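Local coordinates for protein chloride intracellular channel exc-4 (Caenorhabditis elegans, PDB 2YV9) that may insert into membranes to form chloride channels and is needed to regulate lumen size as the excretory canal grows, at residues Y48-I53 against F102-E107; P117-R122 against T189-E194; L195-H200 against A232-S237; Y224-Y229 against K274-I279. All coordinates share one frame; numbering follows the deposited sequence. Where two conformers were deposited one is given.

In the fold
Contact 1 lies within the thioredoxin-like N-terminal domain, while contacts 2, 3 and 4 belong to the helical C-terminal domain of this GST-like fold. Helix 190-210 serves both contact 2 and contact 3, whose centres are about 13 Å apart. Contact 3 and contact 4, with centres about 14 Å apart, meet where His-200 ND1 lies 2.7 Å from Tyr-229 OH. Contact 2 reaches contact 4 through Asp-192 OD1, 2.6 Å from Tyr-224 OH. Contact 1 joins the rest through the Tyr-48 ring, which packs on Ala-232, Ala-233 and Glu-236 of contact 3. The calcium ligands Gln-78, Pro-80 and Thr-92 belong to none of the four.

Contact 1 (Y48-I53 against F102-E107); sequences YALYEI and FHLAKE
Leu-50 lays its two terminal methyls over the turn of helix 94-107 that carries Leu-104 and Ala-105. Both helices belong to the thioredoxin-like N-terminal domain of the CLIC fold, and the contact between them is wholly apolar and buried. The joined surface is modest, 101 Å² over both sides, and other apolar groups extend it: Val-55 touches Leu-50, and Pro-18 touches Leu-104. Helix 38-52 falls in the segment predicted to span the membrane after insertion. In this soluble form Leu-50 of that segment is buried against helix 94-107, a packing that insertion would probably have to undo. CG of Leu-50 stands beside its own backbone N (chi1 -56°), which throws the fork across toward the other helix, and the two leucine side chains cross at about a right angle. The two methyls divide the work. CD1 of Leu-50 approaches CB of Leu-104 at 4.1 Å, close to the root of that side chain, and lies 4.4 Å from its CD1 branch. Its sister methyl turns to the neighbouring residue on the same turn. Consistent with the small side chain of Ala-105, the CA atoms of Leu-50 and Ala-105 come within 7.3 Å, the closest such pair of the two segments. Here the methyl meets backbone as well as side chain: CD2 of Leu-50 is 4.5 Å from CB of Ala-105 and 4.2 Å from its CA.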
loop_
_atom_site.group_PDB
_atom_site.type_symbol
_atom_site.label_atom_id
_atom_site.label_comp_id
_atom_site.label_asym_id
_atom_site.label_seq_id
_atom_site.Cartn_x
_atom_site.Cartn_y
_atom_site.Cartn_z
ATOM N N TYR A 48 12.018 11.469 7.390
ATOM C CA TYR A 48 12.777 12.178 8.431
ATOM C C TYR A 48 14.271 12.114 8.116
ATOM O O TYR A 48 14.990 13.104 8.270
ATOM C CB TYR A 48 12.513 11.631 9.853
ATOM C CG TYR A 48 12.882 12.646 10.904
ATOM C CD1 TYR A 48 11.914 13.484 11.468
ATOM C CD2 TYR A 48 14.194 12.797 11.314
ATOM C CE1 TYR A 48 12.260 14.440 12.393
ATOM C CE2 TYR A 48 14.548 13.752 12.253
ATOM C CZ TYR A 48 13.586 14.573 12.790
ATOM O OH TYR A 48 13.941 15.529 13.756
ATOM N N ALA A 49 14.741 10.955 7.660
ATOM C CA ALA A 49 16.156 10.825 7.264
ATOM C C ALA A 49 16.526 11.910 6.247
ATOM O O ALA A 49 17.577 12.557 6.350
ATOM C CB ALA A 49 16.470 9.434 6.669
ATOM N N LEU A 50 15.658 12.109 5.267
ATOM C CA LEU A 50 15.890 13.100 4.193
ATOM C C LEU A 50 15.723 14.544 4.660
ATOM O O LEU A 50 16.548 15.422 4.306
ATOM C CB LEU A 50 15.000 12.862 2.976
ATOM C CG LEU A 50 15.014 11.514 2.276
ATOM C CD1 LEU A 50 14.007 11.505 1.146
ATOM C CD2 LEU A 50 16.415 11.256 1.730
ATOM N N TYR A 51 14.653 14.798 5.392
ATOM C CA TYR A 51 14.409 16.039 6.152
ATOM C C TYR A 51 15.644 16.493 6.964
ATOM O O TYR A 51 16.091 17.638 6.828
ATOM C CB TYR A 51 13.236 15.853 7.107
ATOM C CG TYR A 51 13.042 16.988 8.052
ATOM C CD1 TYR A 51 12.513 18.202 7.612
ATOM C CD2 TYR A 51 13.388 16.865 9.395
ATOM C CE1 TYR A 51 12.327 19.270 8.501
ATOM C CE2 TYR A 51 13.231 17.933 10.286
ATOM C CZ TYR A 51 12.693 19.123 9.834
ATOM O OH TYR A 51 12.537 20.172 10.730
ATOM N N GLU A 52 16.187 15.613 7.800
ATOM C CA GLU A 52 17.208 16.044 8.782
ATOM C C GLU A 52 18.524 16.441 8.109
ATOM O O GLU A 52 19.327 17.157 8.701
ATOM C CB GLU A 52 17.488 14.985 9.839
ATOM C CG GLU A 52 18.163 13.727 9.335
ATOM C CD GLU A 52 18.253 12.599 10.378
ATOM O OE1 GLU A 52 17.721 12.742 11.508
ATOM O OE2 GLU A 52 18.885 11.568 10.044
ATOM N N ILE A 53 18.764 15.964 6.904
ATOM C CA ILE A 53 19.965 16.393 6.146
ATOM C C ILE A 53 19.690 17.509 5.115
ATOM O O ILE A 53 20.603 17.903 4.361
ATOM C CB ILE A 53 20.673 15.195 5.495
ATOM C CG1 ILE A 53 19.766 14.473 4.486
ATOM C CG2 ILE A 53 21.149 14.205 6.583
ATOM C CD1 ILE A 53 20.459 13.301 3.785
ATOM N N PHE A 102 13.134 6.464 -2.623
ATOM C CA PHE A 102 14.302 5.741 -3.133
ATOM C C PHE A 102 15.045 6.612 -4.145
ATOM O O PHE A 102 16.298 6.658 -4.131
ATOM C CB PHE A 102 13.831 4.472 -3.842
ATOM C CG PHE A 102 14.938 3.655 -4.464
ATOM C CD1 PHE A 102 15.429 2.550 -3.800
ATOM C CD2 PHE A 102 15.432 3.956 -5.712
ATOM C CE1 PHE A 102 16.434 1.764 -4.360
ATOM C CE2 PHE A 102 16.452 3.197 -6.263
ATOM C CZ PHE A 102 16.929 2.087 -5.582
ATOM N N HIS A 103 14.287 7.279 -5.010
ATOM C CA HIS A 103 14.856 8.116 -6.074
ATOM C C HIS A 103 15.640 9.240 -5.442
ATOM O O HIS A 103 16.821 9.464 -5.796
ATOM C CB HIS A 103 13.774 8.695 -6.998
ATOM C CG HIS A 103 14.334 9.528 -8.104
ATOM N ND1 HIS A 103 14.676 10.856 -7.935
ATOM C CD2 HIS A 103 14.677 9.207 -9.373
ATOM C CE1 HIS A 103 15.179 11.320 -9.066
ATOM N NE2 HIS A 103 15.198 10.341 -9.952
ATOM N N LEU A 104 14.989 9.965 -4.540
ATOM C CA LEU A 104 15.574 11.101 -3.848
ATOM C C LEU A 104 16.816 10.676 -3.038
ATOM O O LEU A 104 17.829 11.386 -3.064
ATOM C CB LEU A 104 14.590 11.780 -2.893
ATOM C CG LEU A 104 13.559 12.712 -3.544
ATOM C CD1 LEU A 104 12.463 13.139 -2.581
ATOM C CD2 LEU A 104 14.242 13.985 -4.146
ATOM N N ALA A 105 16.725 9.585 -2.282
ATOM C CA ALA A 105 17.895 9.044 -1.540
ATOM C C ALA A 105 19.097 8.853 -2.502
ATOM O O ALA A 105 20.252 9.190 -2.151
ATOM C CB ALA A 105 17.541 7.702 -0.816
ATOM N N LYS A 106 18.850 8.248 -3.671
ATOM C CA LYS A 106 19.911 7.960 -4.651
ATOM C C LYS A 106 20.490 9.263 -5.152
ATOM O O LYS A 106 21.734 9.427 -5.236
ATOM C CB LYS A 106 19.366 7.128 -5.802
ATOM C CG LYS A 106 20.428 6.671 -6.849
ATOM C CD LYS A 106 21.221 5.470 -6.355
ATOM C CE LYS A 106 22.342 5.068 -7.317
ATOM N NZ LYS A 106 22.713 3.627 -7.159
ATOM N N GLU A 107 19.600 10.191 -5.487
ATOM C CA GLU A 107 19.972 11.435 -6.146
ATOM C C GLU A 107 20.903 12.235 -5.257
ATOM O O GLU A 107 21.809 12.940 -5.744
ATOM C CB GLU A 107 18.726 12.235 -6.436
ATOM C CG GLU A 107 18.963 13.499 -7.219
ATOM C CD GLU A 107 17.693 14.270 -7.404
ATOM O OE1 GLU A 107 16.612 13.647 -7.295
ATOM O OE2 GLU A 107 17.783 15.491 -7.637
#

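Contact 2 (P117-R122 against T189-E194); sequences PSAEKR and TEYDCE
Tyr-191 and Glu-120 supply the polar link across this contact: the phenol OH donates to Glu-120 OE2, which lies at the ring edge, in plane, with the carboxylate turned 57° from the ring. The modelled separation of Tyr-191 OH and Glu-120 OE2, 2.5 Å, is very short, and Glu-120 has a second conformer, so the exact length is doubtful. The same hydroxyl is also hydrogen-bonded to the backbone N of Asp-116, so the OH of this buried tyrosine has two partners.

The apolar part is a CH-pi contact. Ala-119 CB sits over one face of the Tyr-191 ring, 4.2 Å from the centroid and 13° off the normal. On the opposite face Glu-190 OE1 lies 3.1 Å above the plane, toward the rim, while OE2 of the same carboxylate is bonded to Glu-114 N.

Capping bonds fix the start of helix 190-210. Thr-189 and Asp-192 form a capping box, the N-capping motif of the corresponding helix in the GST fold. Thr-189 N donates to Asp-192 OD2 at 2.7 Å, nearly straight at 166°, and uses the anti lone pair of that oxygen. The N-cap side chain of Thr-189 also accepts a weak bond, from Tyr-191 N to its OG1. The remaining carboxylate oxygen, Asp-192 OD1, is bonded to Leu-183 N and turns toward helix 219-228.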
loop_
_atom_site.group_PDB
_atom_site.type_symbol
_atom_site.label_atom_id
_atom_site.label_comp_id
_atom_site.label_asym_id
_atom_site.label_seq_id
_atom_site.Cartn_x
_atom_site.Cartn_y
_atom_site.Cartn_z
ATOM N N PRO A 117 18.170 -10.171 1.912
ATOM C CA PRO A 117 17.110 -11.167 2.103
ATOM C C PRO A 117 17.171 -11.822 3.502
ATOM O O PRO A 117 16.146 -12.279 3.995
ATOM C CB PRO A 117 17.376 -12.175 0.984
ATOM C CG PRO A 117 18.864 -12.114 0.799
ATOM C CD PRO A 117 19.250 -10.671 1.038
ATOM N N SER A 118 18.324 -11.776 4.153
ATOM C CA SER A 118 18.429 -12.189 5.551
ATOM C C SER A 118 17.492 -11.323 6.394
ATOM O O SER A 118 16.676 -11.828 7.153
ATOM C CB SER A 118 19.864 -12.064 6.067
ATOM O OG SER A 118 19.897 -12.055 7.493
ATOM N N ALA A 119 17.617 -10.019 6.227
ATOM C CA ALA A 119 16.852 -9.052 7.032
ATOM C C ALA A 119 15.358 -9.161 6.755
ATOM O O ALA A 119 14.519 -9.136 7.681
ATOM C CB ALA A 119 17.330 -7.659 6.735
ATOM N N GLU A 120 15.005 -9.262 5.472
ATOM C CA GLU A 120 13.592 -9.322 5.044
ATOM C C GLU A 120 12.868 -10.541 5.595
ATOM O O GLU A 120 11.661 -10.491 5.893
ATOM C CB GLU A 120 13.461 -9.340 3.512
ATOM C CG GLU A 120 13.827 -8.027 2.890
ATOM C CD GLU A 120 13.640 -7.940 1.394
ATOM O OE1 GLU A 120 13.178 -8.919 0.778
ATOM O OE2 GLU A 120 13.934 -6.850 0.850
ATOM N N LYS A 121 13.582 -11.660 5.671
ATOM C CA LYS A 121 12.990 -12.870 6.241
ATOM C C LYS A 121 12.862 -12.779 7.767
ATOM O O LYS A 121 11.875 -13.217 8.347
ATOM C CB LYS A 121 13.842 -14.100 5.851
ATOM C CG LYS A 121 13.732 -14.471 4.373
ATOM C CD LYS A 121 14.753 -15.559 3.984
ATOM C CE LYS A 121 15.369 -15.311 2.599
ATOM N NZ LYS A 121 16.723 -15.940 2.473
ATOM N N ARG A 122 13.823 -12.166 8.415
ATOM C CA ARG A 122 13.833 -12.127 9.863
ATOM C C ARG A 122 12.669 -11.237 10.337
ATOM O O ARG A 122 11.986 -11.554 11.305
ATOM C CB ARG A 122 15.153 -11.581 10.379
ATOM C CG ARG A 122 16.324 -12.546 10.170
ATOM C CD ARG A 122 16.297 -13.666 11.201
ATOM N NE ARG A 122 17.349 -14.641 10.928
ATOM C CZ ARG A 122 17.300 -15.574 9.977
ATOM N NH1 ARG A 122 16.234 -15.686 9.183
ATOM N NH2 ARG A 122 18.327 -16.408 9.817
ATOM N N THR A 189 18.571 2.241 7.517
ATOM C CA THR A 189 18.073 1.838 6.229
ATOM C C THR A 189 16.572 1.556 6.328
ATOM O O THR A 189 16.008 1.575 7.415
ATOM C CB THR A 189 18.779 0.561 5.692
ATOM O OG1 THR A 189 18.514 -0.586 6.534
ATOM C CG2 THR A 189 20.308 0.789 5.543
ATOM N N GLU A 190 15.960 1.221 5.186
ATOM C CA GLU A 190 14.536 0.877 5.171
ATOM C C GLU A 190 14.217 -0.296 6.119
ATOM O O GLU A 190 13.149 -0.325 6.759
ATOM C CB GLU A 190 14.027 0.642 3.752
ATOM C CG GLU A 190 14.091 -0.829 3.230
ATOM C CD GLU A 190 15.406 -1.192 2.626
ATOM O OE1 GLU A 190 15.442 -2.193 1.841
ATOM O OE2 GLU A 190 16.397 -0.501 2.935
ATOM N N TYR A 191 15.156 -1.231 6.293
ATOM C CA TYR A 191 14.926 -2.344 7.191
ATOM C C TYR A 191 14.770 -1.909 8.648
ATOM O O TYR A 191 13.971 -2.482 9.371
ATOM C CB TYR A 191 15.972 -3.395 7.029
ATOM C CG TYR A 191 15.961 -3.973 5.627
ATOM C CD1 TYR A 191 14.858 -4.618 5.133
ATOM C CD2 TYR A 191 17.103 -3.904 4.821
ATOM C CE1 TYR A 191 14.846 -5.174 3.869
ATOM C CE2 TYR A 191 17.090 -4.417 3.527
ATOM C CZ TYR A 191 15.963 -5.095 3.066
ATOM O OH TYR A 191 15.894 -5.673 1.808
ATOM N N ASP A 192 15.512 -0.883 9.085
ATOM C CA ASP A 192 15.294 -0.279 10.410
ATOM C C ASP A 192 13.950 0.375 10.494
ATOM O O ASP A 192 13.314 0.372 11.565
ATOM C CB ASP A 192 16.345 0.742 10.665
ATOM C CG ASP A 192 17.748 0.107 10.549
ATOM O OD1 ASP A 192 18.038 -0.850 11.297
ATOM O OD2 ASP A 192 18.523 0.523 9.647
ATOM N N CYS A 193 13.546 0.964 9.375
ATOM C CA CYS A 193 12.279 1.683 9.308
ATOM C C CYS A 193 11.103 0.685 9.454
ATOM O O CYS A 193 9.987 1.088 9.832
ATOM C CB CYS A 193 12.177 2.497 8.090
ATOM S SG CYS A 193 13.427 3.833 8.051
ATOM N N GLU A 194 11.370 -0.614 9.224
ATOM C CA GLU A 194 10.390 -1.692 9.392
ATOM C C GLU A 194 10.539 -2.417 10.741
ATOM O O GLU A 194 9.564 -2.645 11.468
ATOM C CB GLU A 194 10.517 -2.681 8.251
ATOM C CG GLU A 194 10.207 -1.985 6.924
ATOM C CD GLU A 194 10.696 -2.726 5.695
ATOM O OE1 GLU A 194 11.257 -3.838 5.834
ATOM O OE2 GLU A 194 10.442 -2.195 4.579
#

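Contact 3 (L195-H200 against A232-S237); sequences LMPRLH and AAFIES
Ser-237 OG is held twice, donating to Ala-233 O at 2.7 Å in the carbonyl plane and bonded to Gln-41 NE2; it thus folds back on the helix whose Phe-234 reaches Met-196, Pro-197 and His-200. CG of Phe-234 stands opposite its backbone N (chi1 176°), sending the ring out toward helix 190-210. CD1 of Phe-234 meets Met-196 CB at 4.1 Å. At the ring edge, near its plane, lie Pro-197 N, 4.0 Å from Phe-234 CE1, and His-200 CB. In the helical C-terminal domain of the GST fold, this is where helix 232-236 leans on helix 190-210, their short axes crossing at -47°. The latter is kinked at Pro-197, whose N has no bond to the preceding turn. Farther along, Phe-234 CZ points at His-200, 3.8 Å from its CB, in a T-shaped pair with the phenylalanine edge toward the imidazole face; the planes stand at 84° and the centroids are 5.6 Å apart. The bond of ND1 to Tyr-229 OH would limit rotation of the imidazole, and Gln-41 of helix 38-52 also packs on Phe-234.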
loop_
_atom_site.group_PDB
_atom_site.type_symbol
_atom_site.label_atom_id
_atom_site.label_comp_id
_atom_site.label_asym_id
_atom_site.label_seq_id
_atom_site.Cartn_x
_atom_site.Cartn_y
_atom_site.Cartn_z
ATOM N N LEU A 195 11.757 -2.784 11.083
ATOM C CA LEU A 195 11.989 -3.557 12.337
ATOM C C LEU A 195 11.837 -2.726 13.595
ATOM O O LEU A 195 11.342 -3.221 14.581
ATOM C CB LEU A 195 13.430 -4.127 12.314
ATOM C CG LEU A 195 13.770 -5.077 13.451
ATOM C CD1 LEU A 195 12.740 -6.233 13.517
ATOM C CD2 LEU A 195 15.234 -5.600 13.275
ATOM N N MET A 196 12.332 -1.481 13.631
ATOM C CA MET A 196 12.325 -0.787 14.910
ATOM C C MET A 196 10.849 -0.530 15.341
ATOM O O MET A 196 10.478 -0.837 16.471
ATOM C CB MET A 196 13.157 0.494 14.872
ATOM C CG MET A 196 14.647 0.214 14.773
ATOM S SD MET A 196 15.551 1.804 14.561
ATOM C CE MET A 196 17.187 1.271 15.178
ATOM N N PRO A 197 10.018 -0.038 14.410
ATOM C CA PRO A 197 8.567 0.051 14.862
ATOM C C PRO A 197 7.956 -1.296 15.280
ATOM O O PRO A 197 7.298 -1.362 16.295
ATOM C CB PRO A 197 7.879 0.642 13.625
ATOM C CG PRO A 197 9.001 1.451 12.923
ATOM C CD PRO A 197 10.230 0.563 13.087
ATOM N N ARG A 198 8.269 -2.378 14.566
ATOM C CA ARG A 198 7.750 -3.703 14.934
ATOM C C ARG A 198 8.229 -4.120 16.344
ATOM O O ARG A 198 7.466 -4.626 17.185
ATOM C CB ARG A 198 8.000 -4.715 13.846
ATOM C CG ARG A 198 7.166 -4.430 12.585
ATOM C CD ARG A 198 7.546 -5.314 11.368
ATOM N NE ARG A 198 6.606 -5.169 10.253
ATOM C CZ ARG A 198 6.424 -4.044 9.571
ATOM N NH1 ARG A 198 7.181 -2.980 9.829
ATOM N NH2 ARG A 198 5.502 -3.974 8.624
ATOM N N LEU A 199 9.513 -3.922 16.610
ATOM C CA LEU A 199 10.035 -4.234 17.917
ATOM C C LEU A 199 9.346 -3.440 19.010
ATOM O O LEU A 199 9.011 -3.994 20.043
ATOM C CB LEU A 199 11.542 -4.046 17.953
ATOM C CG LEU A 199 12.395 -5.063 17.238
ATOM C CD1 LEU A 199 13.903 -4.610 17.179
ATOM C CD2 LEU A 199 12.353 -6.486 17.927
ATOM N N HIS A 200 9.165 -2.147 18.783
ATOM C CA HIS A 200 8.546 -1.289 19.797
ATOM C C HIS A 200 7.095 -1.699 20.007
ATOM O O HIS A 200 6.640 -1.800 21.160
ATOM C CB HIS A 200 8.563 0.147 19.347
ATOM C CG HIS A 200 8.102 1.089 20.404
ATOM N ND1 HIS A 200 8.706 1.202 21.645
ATOM C CD2 HIS A 200 7.041 1.930 20.426
ATOM C CE1 HIS A 200 8.037 2.088 22.366
ATOM N NE2 HIS A 200 7.026 2.539 21.654
ATOM N N ALA A 232 16.309 10.151 16.062
ATOM C CA ALA A 232 15.274 11.131 15.930
ATOM C C ALA A 232 14.197 10.655 14.957
ATOM O O ALA A 232 13.027 10.832 15.244
ATOM C CB ALA A 232 15.873 12.511 15.488
ATOM N N ALA A 233 14.578 10.047 13.844
ATOM C CA ALA A 233 13.567 9.538 12.843
ATOM C C ALA A 233 12.534 8.633 13.509
ATOM O O ALA A 233 11.340 8.684 13.193
ATOM C CB ALA A 233 14.244 8.803 11.706
ATOM N N PHE A 234 13.001 7.785 14.399
ATOM C CA PHE A 234 12.109 6.906 15.132
ATOM C C PHE A 234 11.256 7.666 16.160
ATOM O O PHE A 234 10.000 7.513 16.243
ATOM C CB PHE A 234 12.889 5.782 15.808
ATOM C CG PHE A 234 12.007 4.906 16.669
ATOM C CD1 PHE A 234 11.241 3.895 16.073
ATOM C CD2 PHE A 234 11.831 5.166 18.029
ATOM C CE1 PHE A 234 10.404 3.138 16.817
ATOM C CE2 PHE A 234 10.954 4.369 18.798
ATOM C CZ PHE A 234 10.246 3.357 18.152
ATOM N N ILE A 235 11.946 8.481 16.968
ATOM C CA ILE A 235 11.300 9.159 18.067
ATOM C C ILE A 235 10.185 10.047 17.539
ATOM O O ILE A 235 9.044 10.016 18.078
ATOM C CB ILE A 235 12.290 9.978 18.886
ATOM C CG1 ILE A 235 13.354 9.074 19.521
ATOM C CG2 ILE A 235 11.563 10.779 19.973
ATOM C CD1 ILE A 235 14.576 9.888 20.045
ATOM N N GLU A 236 10.480 10.820 16.505
ATOM C CA GLU A 236 9.505 11.820 16.019
ATOM C C GLU A 236 8.252 11.169 15.426
ATOM O O GLU A 236 7.160 11.743 15.470
ATOM C CB GLU A 236 10.158 12.767 15.010
ATOM C CG GLU A 236 11.166 13.729 15.676
ATOM C CD GLU A 236 10.603 14.436 16.890
ATOM O OE1 GLU A 236 9.571 15.119 16.732
ATOM O OE2 GLU A 236 11.176 14.292 18.000
ATOM N N SER A 237 8.404 9.961 14.898
ATOM C CA SER A 237 7.309 9.266 14.205
ATOM C C SER A 237 6.638 8.217 15.070
ATOM O O SER A 237 5.804 7.469 14.579
ATOM C CB SER A 237 7.854 8.596 12.955
ATOM O OG SER A 237 8.893 7.662 13.309
#

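Contact 4 (Y224-Y229 against K274-I279); sequences YILTAY and KVLSDI
Helix 273-280, close to the end of the modelled chain, packs here on helix 219-228 of the helical, GST-like C-terminal domain. The contact is small, 101 Å² over both sides, and purely apolar. Leu-226 provides everything on its side, and it does so with one methyl. Its CD2 meets CD1 of Leu-276 at 3.7 Å and CD1 of Ile-279 at 4.3 Å. Those two methyls, carried one helical turn apart, are themselves 4.5 Å from each other, Leu-276 CD1 to Ile-279 CD1, so the three ends form a compact triangle. Leu-226 and Leu-276 have the same shape: in each, CG lies opposite the backbone N and beside the carbonyl carbon (chi1 -178° and -166°). For Leu-226 this extends an already well-directed bond toward the other helix. The CB of Leu-276 starts to one side, and the bend at CG brings CD1 back in. The two leucines meet at about a right angle, end methyl against end methyl, while the CB of Ile-279, on the next turn, points toward helix 219-228. Side-chain ends span the gap, the CA atoms of Leu-226 and Leu-276 being 8.7 Å apart. Ile-279 continues the packing onto Thr-219 and Ala-223, and Val-275 onto Trp-222, earlier on the same helix. Tyr-224 points away from the C-terminal helix and packs among Leu-195, Met-196 and Leu-199, so helix 219-228 lies between helix 273-280 and helix 190-210.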
loop_
_atom_site.group_PDB
_atom_site.type_symbol
_atom_site.label_atom_id
_atom_site.label_comp_id
_atom_site.label_asym_id
_atom_site.label_seq_id
_atom_site.Cartn_x
_atom_site.Cartn_y
_atom_site.Cartn_z
ATOM N N TYR A 224 19.998 -2.375 20.058
ATOM C CA TYR A 224 19.389 -1.892 18.832
ATOM C C TYR A 224 18.066 -1.155 19.166
ATOM O O TYR A 224 17.758 -0.097 18.597
ATOM C CB TYR A 224 19.163 -3.084 17.908
ATOM C CG TYR A 224 18.462 -2.810 16.617
ATOM C CD1 TYR A 224 19.151 -2.343 15.490
ATOM C CD2 TYR A 224 17.080 -3.053 16.481
ATOM C CE1 TYR A 224 18.512 -2.071 14.353
ATOM C CE2 TYR A 224 16.435 -2.779 15.278
ATOM C CZ TYR A 224 17.153 -2.356 14.217
ATOM O OH TYR A 224 16.548 -2.090 13.032
ATOM N N ILE A 225 17.316 -1.665 20.137
ATOM C CA ILE A 225 16.103 -0.935 20.572
ATOM C C ILE A 225 16.530 0.418 21.191
ATOM O O ILE A 225 15.949 1.485 20.934
ATOM C CB ILE A 225 15.289 -1.793 21.542
ATOM C CG1 ILE A 225 14.707 -3.007 20.778
ATOM C CG2 ILE A 225 14.166 -0.942 22.216
ATOM C CD1 ILE A 225 14.219 -4.140 21.653
ATOM N N LEU A 226 17.561 0.396 22.020
ATOM C CA LEU A 226 18.128 1.654 22.527
ATOM C C LEU A 226 18.536 2.601 21.402
ATOM O O LEU A 226 18.224 3.772 21.457
ATOM C CB LEU A 226 19.303 1.363 23.444
ATOM C CG LEU A 226 19.980 2.579 24.092
ATOM C CD1 LEU A 226 19.035 3.600 24.757
ATOM C CD2 LEU A 226 21.077 2.066 25.106
ATOM N N THR A 227 19.196 2.071 20.378
ATOM C CA THR A 227 19.502 2.851 19.196
ATOM C C THR A 227 18.222 3.479 18.644
ATOM O O THR A 227 18.200 4.644 18.344
ATOM C CB THR A 227 20.266 2.017 18.184
ATOM O OG1 THR A 227 21.513 1.644 18.805
ATOM C CG2 THR A 227 20.516 2.797 16.933
ATOM N N ALA A 228 17.142 2.711 18.568
ATOM C CA ALA A 228 15.867 3.266 18.091
ATOM C C ALA A 228 15.432 4.507 18.890
ATOM O O ALA A 228 15.034 5.530 18.356
ATOM C CB ALA A 228 14.765 2.192 18.218
ATOM N N TYR A 229 15.468 4.331 20.184
ATOM C CA TYR A 229 15.012 5.327 21.162
ATOM C C TYR A 229 15.970 6.516 21.222
ATOM O O TYR A 229 15.677 7.455 21.958
ATOM C CB TYR A 229 14.902 4.658 22.531
ATOM C CG TYR A 229 13.898 3.537 22.633
ATOM C CD1 TYR A 229 12.855 3.391 21.686
ATOM C CD2 TYR A 229 13.856 2.703 23.753
ATOM C CE1 TYR A 229 11.888 2.364 21.837
ATOM C CE2 TYR A 229 12.886 1.722 23.890
ATOM C CZ TYR A 229 11.916 1.563 22.913
ATOM O OH TYR A 229 10.952 0.585 23.065
ATOM N N LYS A 274 18.962 -3.779 34.202
ATOM C CA LYS A 274 20.076 -4.746 34.132
ATOM C C LYS A 274 20.531 -4.855 32.696
ATOM O O LYS A 274 21.711 -5.074 32.421
ATOM C CB LYS A 274 19.631 -6.111 34.638
ATOM C CG LYS A 274 20.730 -7.191 34.657
ATOM C CD LYS A 274 22.034 -6.711 35.298
ATOM C CE LYS A 274 23.000 -7.863 35.514
ATOM N NZ LYS A 274 24.190 -7.379 36.269
ATOM N N VAL A 275 19.604 -4.669 31.772
ATOM C CA VAL A 275 19.939 -4.713 30.327
ATOM C C VAL A 275 20.788 -3.506 29.943
ATOM O O VAL A 275 21.736 -3.614 29.176
ATOM C CB VAL A 275 18.682 -4.741 29.466
ATOM C CG1 VAL A 275 19.038 -4.604 27.957
ATOM C CG2 VAL A 275 17.868 -6.004 29.741
ATOM N N LEU A 276 20.477 -2.341 30.499
ATOM C CA LEU A 276 21.241 -1.141 30.195
ATOM C C LEU A 276 22.672 -1.290 30.726
ATOM O O LEU A 276 23.630 -0.949 30.049
ATOM C CB LEU A 276 20.535 0.102 30.748
ATOM C CG LEU A 276 21.032 1.465 30.242
ATOM C CD1 LEU A 276 21.243 1.502 28.737
ATOM C CD2 LEU A 276 20.088 2.592 30.673
ATOM N N SER A 277 22.786 -1.896 31.904
ATOM C CA SER A 277 24.096 -2.191 32.476
ATOM C C SER A 277 24.862 -3.147 31.572
ATOM O O SER A 277 26.033 -2.876 31.269
ATOM C CB SER A 277 23.954 -2.766 33.877
ATOM O OG SER A 277 23.376 -1.800 34.749
ATOM N N ASP A 278 24.207 -4.236 31.136
ATOM C CA ASP A 278 24.805 -5.231 30.236
ATOM C C ASP A 278 25.298 -4.537 28.965
ATOM O O ASP A 278 26.403 -4.826 28.469
ATOM C CB ASP A 278 23.809 -6.349 29.874
ATOM C CG ASP A 278 23.474 -7.269 31.055
ATOM O OD1 ASP A 278 24.169 -7.222 32.094
ATOM O OD2 ASP A 278 22.506 -8.054 30.944
ATOM N N ILE A 279 24.491 -3.613 28.440
ATOM C CA ILE A 279 24.892 -2.853 27.235
ATOM C C ILE A 279 26.143 -2.018 27.478
ATOM O O ILE A 279 27.059 -2.001 26.640
ATOM C CB ILE A 279 23.749 -1.934 26.759
ATOM C CG1 ILE A 279 22.673 -2.776 26.082
ATOM C CG2 ILE A 279 24.224 -0.814 25.796
ATOM C CD1 ILE A 279 21.423 -2.083 26.039
#